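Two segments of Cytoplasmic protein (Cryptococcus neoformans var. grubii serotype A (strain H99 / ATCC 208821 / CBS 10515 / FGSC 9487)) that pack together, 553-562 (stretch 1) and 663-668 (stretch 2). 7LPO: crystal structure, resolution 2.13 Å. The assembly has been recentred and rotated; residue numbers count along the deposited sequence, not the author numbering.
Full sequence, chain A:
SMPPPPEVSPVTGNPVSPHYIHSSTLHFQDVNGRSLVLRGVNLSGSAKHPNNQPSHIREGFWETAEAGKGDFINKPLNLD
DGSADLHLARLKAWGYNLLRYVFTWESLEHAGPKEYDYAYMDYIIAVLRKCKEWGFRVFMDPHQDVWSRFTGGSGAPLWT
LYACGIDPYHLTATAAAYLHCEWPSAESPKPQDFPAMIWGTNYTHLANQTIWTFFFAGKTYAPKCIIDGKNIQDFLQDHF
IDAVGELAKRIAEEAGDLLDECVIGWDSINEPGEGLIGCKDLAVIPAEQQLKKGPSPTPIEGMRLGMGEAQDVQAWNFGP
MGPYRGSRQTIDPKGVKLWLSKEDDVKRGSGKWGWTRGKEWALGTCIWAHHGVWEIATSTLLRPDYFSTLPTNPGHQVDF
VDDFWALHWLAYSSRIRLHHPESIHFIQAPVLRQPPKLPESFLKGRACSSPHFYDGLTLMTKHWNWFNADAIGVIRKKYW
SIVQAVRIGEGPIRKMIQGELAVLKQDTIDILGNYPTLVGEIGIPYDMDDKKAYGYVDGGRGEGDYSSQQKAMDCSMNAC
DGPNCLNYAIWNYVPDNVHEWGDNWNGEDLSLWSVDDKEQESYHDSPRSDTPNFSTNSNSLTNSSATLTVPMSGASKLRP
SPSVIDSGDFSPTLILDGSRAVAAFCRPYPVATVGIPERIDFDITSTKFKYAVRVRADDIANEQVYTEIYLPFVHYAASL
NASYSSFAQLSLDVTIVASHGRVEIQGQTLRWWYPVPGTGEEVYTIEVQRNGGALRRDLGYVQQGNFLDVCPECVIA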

# COMPACT_ATOMS: atom_id res chain seq x y z
N MET A 553 5.19 -11.01 12.46
CA MET A 553 3.83 -10.49 12.36
C MET A 553 3.39 -9.83 13.67
O MET A 553 2.84 -8.73 13.67
CB MET A 553 2.87 -11.62 11.99
CG MET A 553 1.46 -11.20 11.66
SD MET A 553 1.30 -10.54 9.97
CE MET A 553 0.87 -8.92 10.31
N ASP A 554 3.59 -10.54 14.78
CA ASP A 554 3.15 -10.04 16.09
C ASP A 554 3.88 -8.77 16.49
O ASP A 554 3.28 -7.90 17.13
CB ASP A 554 3.34 -11.14 17.14
CG ASP A 554 2.81 -10.75 18.50
OD1 ASP A 554 1.68 -10.22 18.59
OD2 ASP A 554 3.52 -10.99 19.50
N CYS A 555 5.15 -8.63 16.13
CA CYS A 555 5.87 -7.38 16.38
C CYS A 555 5.26 -6.22 15.59
O CYS A 555 5.02 -5.14 16.14
CB CYS A 555 7.34 -7.55 16.01
SG CYS A 555 8.28 -6.02 16.07
N SER A 556 4.97 -6.44 14.31
CA SER A 556 4.36 -5.37 13.52
C SER A 556 2.96 -5.05 14.02
O SER A 556 2.58 -3.87 14.07
CB SER A 556 4.33 -5.76 12.04
OG SER A 556 5.55 -5.42 11.42
N MET A 557 2.18 -6.07 14.40
CA MET A 557 0.83 -5.81 14.90
C MET A 557 0.87 -5.15 16.28
O MET A 557 0.07 -4.25 16.57
CB MET A 557 0.04 -7.11 14.96
CG MET A 557 -0.32 -7.71 13.61
SD MET A 557 -1.34 -6.59 12.61
CE MET A 557 -0.11 -5.96 11.47
N ASN A 558 1.76 -5.60 17.16
CA ASN A 558 1.90 -4.95 18.46
C ASN A 558 2.27 -3.48 18.30
O ASN A 558 1.89 -2.65 19.14
CB ASN A 558 2.96 -5.67 19.30
CG ASN A 558 3.20 -5.00 20.67
OD1 ASN A 558 2.33 -5.02 21.54
ND2 ASN A 558 4.37 -4.41 20.84
N ALA A 559 2.96 -3.13 17.22
CA ALA A 559 3.40 -1.75 17.03
C ALA A 559 2.22 -0.83 16.78
O ALA A 559 2.30 0.37 17.07
CB ALA A 559 4.40 -1.68 15.88
N CYS A 560 1.11 -1.36 16.27
CA CYS A 560 -0.12 -0.59 16.12
C CYS A 560 -0.95 -0.58 17.39
O CYS A 560 -1.98 0.12 17.43
CB CYS A 560 -0.94 -1.15 14.96
SG CYS A 560 -0.00 -1.19 13.43
N ASP A 561 -0.55 -1.31 18.42
CA ASP A 561 -1.22 -1.32 19.71
C ASP A 561 -0.47 -0.36 20.64
O ASP A 561 -0.17 0.75 20.20
CB ASP A 561 -1.30 -2.76 20.23
CG ASP A 561 -2.34 -3.60 19.50
OD1 ASP A 561 -3.12 -3.04 18.71
OD2 ASP A 561 -2.37 -4.84 19.75
N GLY A 562 -0.15 -0.73 21.88
CA GLY A 562 0.51 0.18 22.78
C GLY A 562 -0.30 1.45 22.94
O GLY A 562 -1.53 1.43 22.98
N ALA A 663 -2.31 -16.72 14.74
CA ALA A 663 -2.26 -16.25 16.12
C ALA A 663 -1.76 -14.81 16.21
O ALA A 663 -2.11 -14.09 17.15
CB ALA A 663 -1.36 -17.17 16.95
N ALA A 664 -0.96 -14.37 15.24
CA ALA A 664 -0.39 -13.03 15.32
C ALA A 664 -1.27 -11.97 14.66
O ALA A 664 -1.32 -10.83 15.16
CB ALA A 664 1.00 -13.01 14.67
N PHE A 665 -1.98 -12.29 13.58
CA PHE A 665 -2.76 -11.25 12.91
C PHE A 665 -4.23 -11.23 13.34
O PHE A 665 -4.89 -10.22 13.10
CB PHE A 665 -2.66 -11.36 11.38
CG PHE A 665 -3.24 -12.61 10.76
CD1 PHE A 665 -4.61 -12.80 10.67
CD2 PHE A 665 -2.41 -13.55 10.17
CE1 PHE A 665 -5.14 -13.93 10.06
CE2 PHE A 665 -2.92 -14.67 9.54
CZ PHE A 665 -4.29 -14.86 9.48
N CYS A 666 -4.73 -12.27 13.98
CA CYS A 666 -6.09 -12.29 14.51
C CYS A 666 -6.01 -12.02 16.01
O CYS A 666 -5.54 -12.87 16.77
CB CYS A 666 -6.78 -13.62 14.23
SG CYS A 666 -8.49 -13.68 14.78
N ARG A 667 -6.46 -10.84 16.43
CA ARG A 667 -6.14 -10.30 17.75
C ARG A 667 -7.34 -9.60 18.36
O ARG A 667 -8.19 -9.07 17.63
CB ARG A 667 -4.99 -9.29 17.70
CG ARG A 667 -3.84 -9.64 16.76
CD ARG A 667 -3.07 -8.39 16.33
NE ARG A 667 -2.42 -7.72 17.45
CZ ARG A 667 -1.29 -8.14 18.03
NH1 ARG A 667 -0.67 -9.24 17.60
NH2 ARG A 667 -0.77 -7.46 19.04
N PRO A 668 -7.44 -9.58 19.69
CA PRO A 668 -8.49 -8.78 20.33
C PRO A 668 -8.22 -7.29 20.17
O PRO A 668 -7.07 -6.84 20.21
CB PRO A 668 -8.40 -9.19 21.81
CG PRO A 668 -6.94 -9.57 21.97
CD PRO A 668 -6.56 -10.25 20.68
O HOH W 1 1.39 -8.56 20.55
O HOH W 2 -4.73 -5.93 18.91

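A helix in stretch 1 meets the last turn of a helix in stretch 2, and the backbones come closest where the CA atoms of Asp-554 and Ala-664 lie 4.7 Å apart. So near an approach suits alanine: its methyl points toward stretch 1, with Ala-664 CB 3.6 Å from Asp-554 N and 3.5 Å from Met-553 CG. Methionine's unbranched, flexible chain can lay a methylene against that methyl; Met-553, chi1 t and chi2 p, also brings CG to 4.1 Å from Phe-665 CB, while the phenyl ring, on a p rotamer, leads away.

After Cys-666 leaves helical geometry, Arg-667 sends its side chain back across stretch 1. Its m, t, p sequence, with chi4 at 76°, sets the guanidinium between two carboxylates near its plane. Arg-667 NH1 donates to Asp-554 OD1 at 2.7 Å and Arg-667 NH2 to Asp-561 OD2 at 3.2 Å; both are nearly linear hydrogen bonds within salt bridges. Asp-554 reaches in through chi1 t, although its CA-to-CB bond points sideways; Asp-561, in the loop, has its CA-to-CB bond toward stretch 2, and chi1 m puts OD2 within reach of Arg-667 NH2. Arg-667 NH1 also donates to Ala-664 O (3.0 Å), tying the side chain to its own helix end. Met-557 (chi1 m, chi2 m) starts toward stretch 2 but its end leads away, leaving Met-557 CB over one guanidinium face, 3.5 Å from Arg-667 NH1. The two aspartates balance the buried positive charge, and water 1 links Asp-554 OD1 (2.6 Å) to Arg-667 NH2 (2.9 Å), taking a further hydrogen bond from the latter.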